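PDB 3RIJ: SC_2cx5 from Thermus thermophilus, which probably serves as an epitope scaffold, presenting a linear HIV-related epitope grafted by computational design onto a protein of the aminoacyl-tRNA editing domain family. Local coordinates for residues K49-G54 / F62-K67. The protein carries 4 engineered substitutions. Numbering follows the deposited sequence.
Engineered in segment 49-54: Tyr53 (natural residue Phe), Gly54 (natural residue Val).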
ATOM      1  N   LYS A  49       2.743   3.597  -0.215  1.00 15.65           N
ATOM      2  CA  LYS A  49       3.335   2.782   0.854  1.00 15.40           C
ATOM      3  C   LYS A  49       2.234   2.229   1.752  1.00 16.11           C
ATOM      4  O   LYS A  49       1.401   2.978   2.253  1.00 13.16           O
ATOM      5  CB  LYS A  49       4.280   3.616   1.711  1.00 17.21           C
ATOM      6  CG  LYS A  49       5.548   4.064   0.986  1.00 19.49           C
ATOM      7  CD  LYS A  49       6.326   5.044   1.831  1.00 20.37           C
ATOM      8  CE  LYS A  49       5.475   6.277   2.157  1.00 22.97           C
ATOM      9  NZ  LYS A  49       6.148   7.190   3.132  1.00 19.84           N
ATOM     10  N   SER A  50       2.231   0.912   1.927  1.00 18.88           N
ATOM     11  CA  SER A  50       1.251   0.225   2.767  1.00 20.06           C
ATOM     12  C   SER A  50       1.855   0.013   4.145  1.00 21.57           C
ATOM     13  O   SER A  50       2.570  -0.963   4.366  1.00 23.53           O
ATOM     14  CB  SER A  50       0.892  -1.133   2.163  1.00 17.85           C
ATOM     15  OG  SER A  50       0.279  -0.969   0.903  1.00 18.33           O
ATOM     16  N   LEU A  51       1.564   0.929   5.061  1.00 21.43           N
ATOM     17  CA  LEU A  51       2.086   0.878   6.425  1.00 20.29           C
ATOM     18  C   LEU A  51       1.127   0.225   7.426  1.00 19.36           C
ATOM     19  O   LEU A  51      -0.050   0.621   7.539  1.00 15.41           O
ATOM     20  CB  LEU A  51       2.428   2.298   6.878  1.00 20.33           C
ATOM     21  CG  LEU A  51       3.682   2.972   6.288  1.00 22.34           C
ATOM     22  CD1 LEU A  51       4.165   2.259   5.030  1.00 21.27           C
ATOM     23  CD2 LEU A  51       3.355   4.437   5.989  1.00 23.13           C
ATOM     24  N   VAL A  52       1.645  -0.767   8.152  1.00 19.32           N
ATOM     25  CA  VAL A  52       0.862  -1.500   9.153  1.00 20.76           C
ATOM     26  C   VAL A  52       1.130  -1.028  10.568  1.00 21.27           C
ATOM     27  O   VAL A  52       2.266  -1.060  11.049  1.00 22.11           O
ATOM     28  CB  VAL A  52       1.155  -3.009   9.138  1.00 21.95           C
ATOM     29  CG1 VAL A  52       0.411  -3.683  10.281  1.00 22.23           C
ATOM     30  CG2 VAL A  52       0.722  -3.619   7.820  1.00 23.88           C
ATOM     31  N   TYR A  53       0.070  -0.606  11.238  1.00 20.82           N
ATOM     32  CA  TYR A  53       0.172  -0.139  12.611  1.00 20.60           C
ATOM     33  C   TYR A  53      -0.796  -0.992  13.425  1.00 22.27           C
ATOM     34  O   TYR A  53      -1.831  -1.426  12.903  1.00 22.47           O
ATOM     35  CB  TYR A  53      -0.192   1.351  12.689  1.00 19.51           C
ATOM     36  CG  TYR A  53       0.952   2.268  12.296  1.00 18.97           C
ATOM     37  CD1 TYR A  53       1.540   3.124  13.233  1.00 18.32           C
ATOM     38  CD2 TYR A  53       1.479   2.250  11.002  1.00 18.47           C
ATOM     39  CE1 TYR A  53       2.628   3.939  12.891  1.00 18.44           C
ATOM     40  CE2 TYR A  53       2.569   3.060  10.654  1.00 18.95           C
ATOM     41  CZ  TYR A  53       3.133   3.895  11.607  1.00 18.54           C
ATOM     42  OH  TYR A  53       4.235   4.661  11.299  1.00 22.24           O
ATOM     43  N   GLY A  54      -0.457  -1.241  14.689  1.00 22.13           N
ATOM     44  CA  GLY A  54      -1.295  -2.065  15.542  1.00 21.04           C
ATOM     45  C   GLY A  54      -1.965  -1.326  16.688  1.00 21.72           C
ATOM     46  O   GLY A  54      -1.300  -0.704  17.537  1.00 17.84           O
ATOM     47  N   PHE A  62      -2.267   1.636   6.562  1.00 20.00           N
ATOM     48  CA  PHE A  62      -2.165   3.028   6.146  1.00 18.79           C
ATOM     49  C   PHE A  62      -1.463   3.123   4.777  1.00 16.03           C
ATOM     50  O   PHE A  62      -0.298   2.761   4.642  1.00 16.81           O
ATOM     51  CB  PHE A  62      -1.409   3.851   7.191  1.00 19.28           C
ATOM     52  CG  PHE A  62      -2.206   4.121   8.432  1.00 21.55           C
ATOM     53  CD1 PHE A  62      -2.039   3.341   9.577  1.00 19.76           C
ATOM     54  CD2 PHE A  62      -3.175   5.118   8.439  1.00 20.90           C
ATOM     55  CE1 PHE A  62      -2.828   3.553  10.693  1.00 20.55           C
ATOM     56  CE2 PHE A  62      -3.972   5.335   9.558  1.00 20.52           C
ATOM     57  CZ  PHE A  62      -3.801   4.552  10.685  1.00 19.71           C
ATOM     58  N   LEU A  63      -2.199   3.592   3.773  1.00 12.75           N
ATOM     59  CA  LEU A  63      -1.705   3.756   2.405  1.00 13.00           C
ATOM     60  C   LEU A  63      -1.290   5.226   2.317  1.00 11.75           C
ATOM     61  O   LEU A  63      -2.136   6.116   2.255  1.00 12.34           O
ATOM     62  CB  LEU A  63      -2.833   3.440   1.407  1.00 11.83           C
ATOM     63  CG  LEU A  63      -3.538   2.107   1.653  1.00 14.28           C
ATOM     64  CD1 LEU A  63      -4.800   2.025   0.852  1.00 18.04           C
ATOM     65  CD2 LEU A  63      -2.606   0.968   1.292  1.00 16.45           C
ATOM     66  N   VAL A  64       0.018   5.467   2.308  1.00 12.84           N
ATOM     67  CA  VAL A  64       0.572   6.823   2.321  1.00 13.23           C
ATOM     68  C   VAL A  64       1.344   7.227   1.078  1.00 14.00           C
ATOM     69  O   VAL A  64       1.993   6.401   0.427  1.00 14.79           O
ATOM     70  CB  VAL A  64       1.517   7.011   3.547  1.00 14.08           C
ATOM     71  CG1 VAL A  64       2.013   8.469   3.622  1.00 12.68           C
ATOM     72  CG2 VAL A  64       0.798   6.602   4.840  1.00 13.64           C
ATOM     73  N   SER A  65       1.276   8.519   0.766  1.00 16.14           N
ATOM     74  CA  SER A  65       1.960   9.074  -0.396  1.00 17.83           C
ATOM     75  C   SER A  65       3.466   8.932  -0.244  1.00 18.08           C
ATOM     76  O   SER A  65       4.027   9.241   0.812  1.00 16.22           O
ATOM     77  CB  SER A  65       1.598  10.555  -0.575  1.00 19.03           C
ATOM     78  OG  SER A  65       2.296  11.129  -1.665  1.00 18.01           O
ATOM     79  N   GLY A  66       4.114   8.464  -1.312  1.00 18.73           N
ATOM     80  CA  GLY A  66       5.557   8.284  -1.302  1.00 19.44           C
ATOM     81  C   GLY A  66       6.362   9.513  -0.907  1.00 20.65           C
ATOM     82  O   GLY A  66       7.476   9.393  -0.389  1.00 18.72           O
ATOM     83  N   LYS A  67       5.811  10.698  -1.145  1.00 20.90           N
ATOM     84  CA  LYS A  67       6.509  11.924  -0.784  1.00 23.62           C
ATOM     85  C   LYS A  67       6.108  12.399   0.603  1.00 23.55           C
ATOM     86  O   LYS A  67       6.631  13.400   1.084  1.00 24.28           O
ATOM     87  CB  LYS A  67       6.189  13.037  -1.777  1.00 25.28           C
ATOM     88  CG  LYS A  67       4.807  13.593  -1.607  1.00 26.49           C
ATOM     89  CD  LYS A  67       4.574  14.780  -2.495  1.00 27.62           C
ATOM     90  CE  LYS A  67       3.207  15.361  -2.223  1.00 29.63           C
ATOM     91  NZ  LYS A  67       2.128  14.377  -2.521  1.00 32.33           N
TER
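Strands 47-55 and 58-65 form an antiparallel beta hairpin within the mixed sheet of the aminoacyl-tRNA editing domain, and Lys49, Ser50 and Leu51 pair here with Val64, Leu63 and Phe62. Lys49 and Val64 make a hydrogen-bonded pair, Lys49 N to Val64 O at 3.0 Å, Val64 N returning to Lys49 O. Leu51 and Phe62 form the next such pair, with Leu51 N and Phe62 N each hydrogen-bonded to the other residue's O. Between them, Ser50 and Leu63 are a non-hydrogen-bonded pair, and Leu63 CA lends a CA-H...O contact to Lys49 O at 3.2 Å. Lys49, Leu51, Phe62 and Val64 project from one face of the sheet. There Leu51 CD2 presses on Val64 CG2 at 3.5 Å, the two side chains crossing at about a right angle. Val64 presents this methyl because its CG1 is anti to the backbone N (chi1 -176°), leaving CG2 beside that nitrogen. Phe62 directs its edge at the face of Tyr53, an engineered residue, in an offset edge-to-face pair with centroids 5.7 Å apart and planes at 88°; Phe62 CD1 comes to 3.9 Å from Tyr53 CD2. Lys49 bends at chi3, bringing CE to 3.6 Å from Ser65 O, while NZ hydrogen-bonds to Asn68 O. On the other face, Ser50 OG lies 3.5 Å from Leu63 CD2 and is hydrogen-bonded to Val102 O. Backbone hydrogen bonds from Leu63 to Tyr114 and Asp116 join the hairpin to strand 113-116, and the Phe62 ring meets that of Tyr114. Four backbone hydrogen bonds thus set the register, and the Lys49 ammonium has its polar partner in Asn68 O, beside an apolar and aromatic patch of Leu51, Val64, Phe62 and Tyr53.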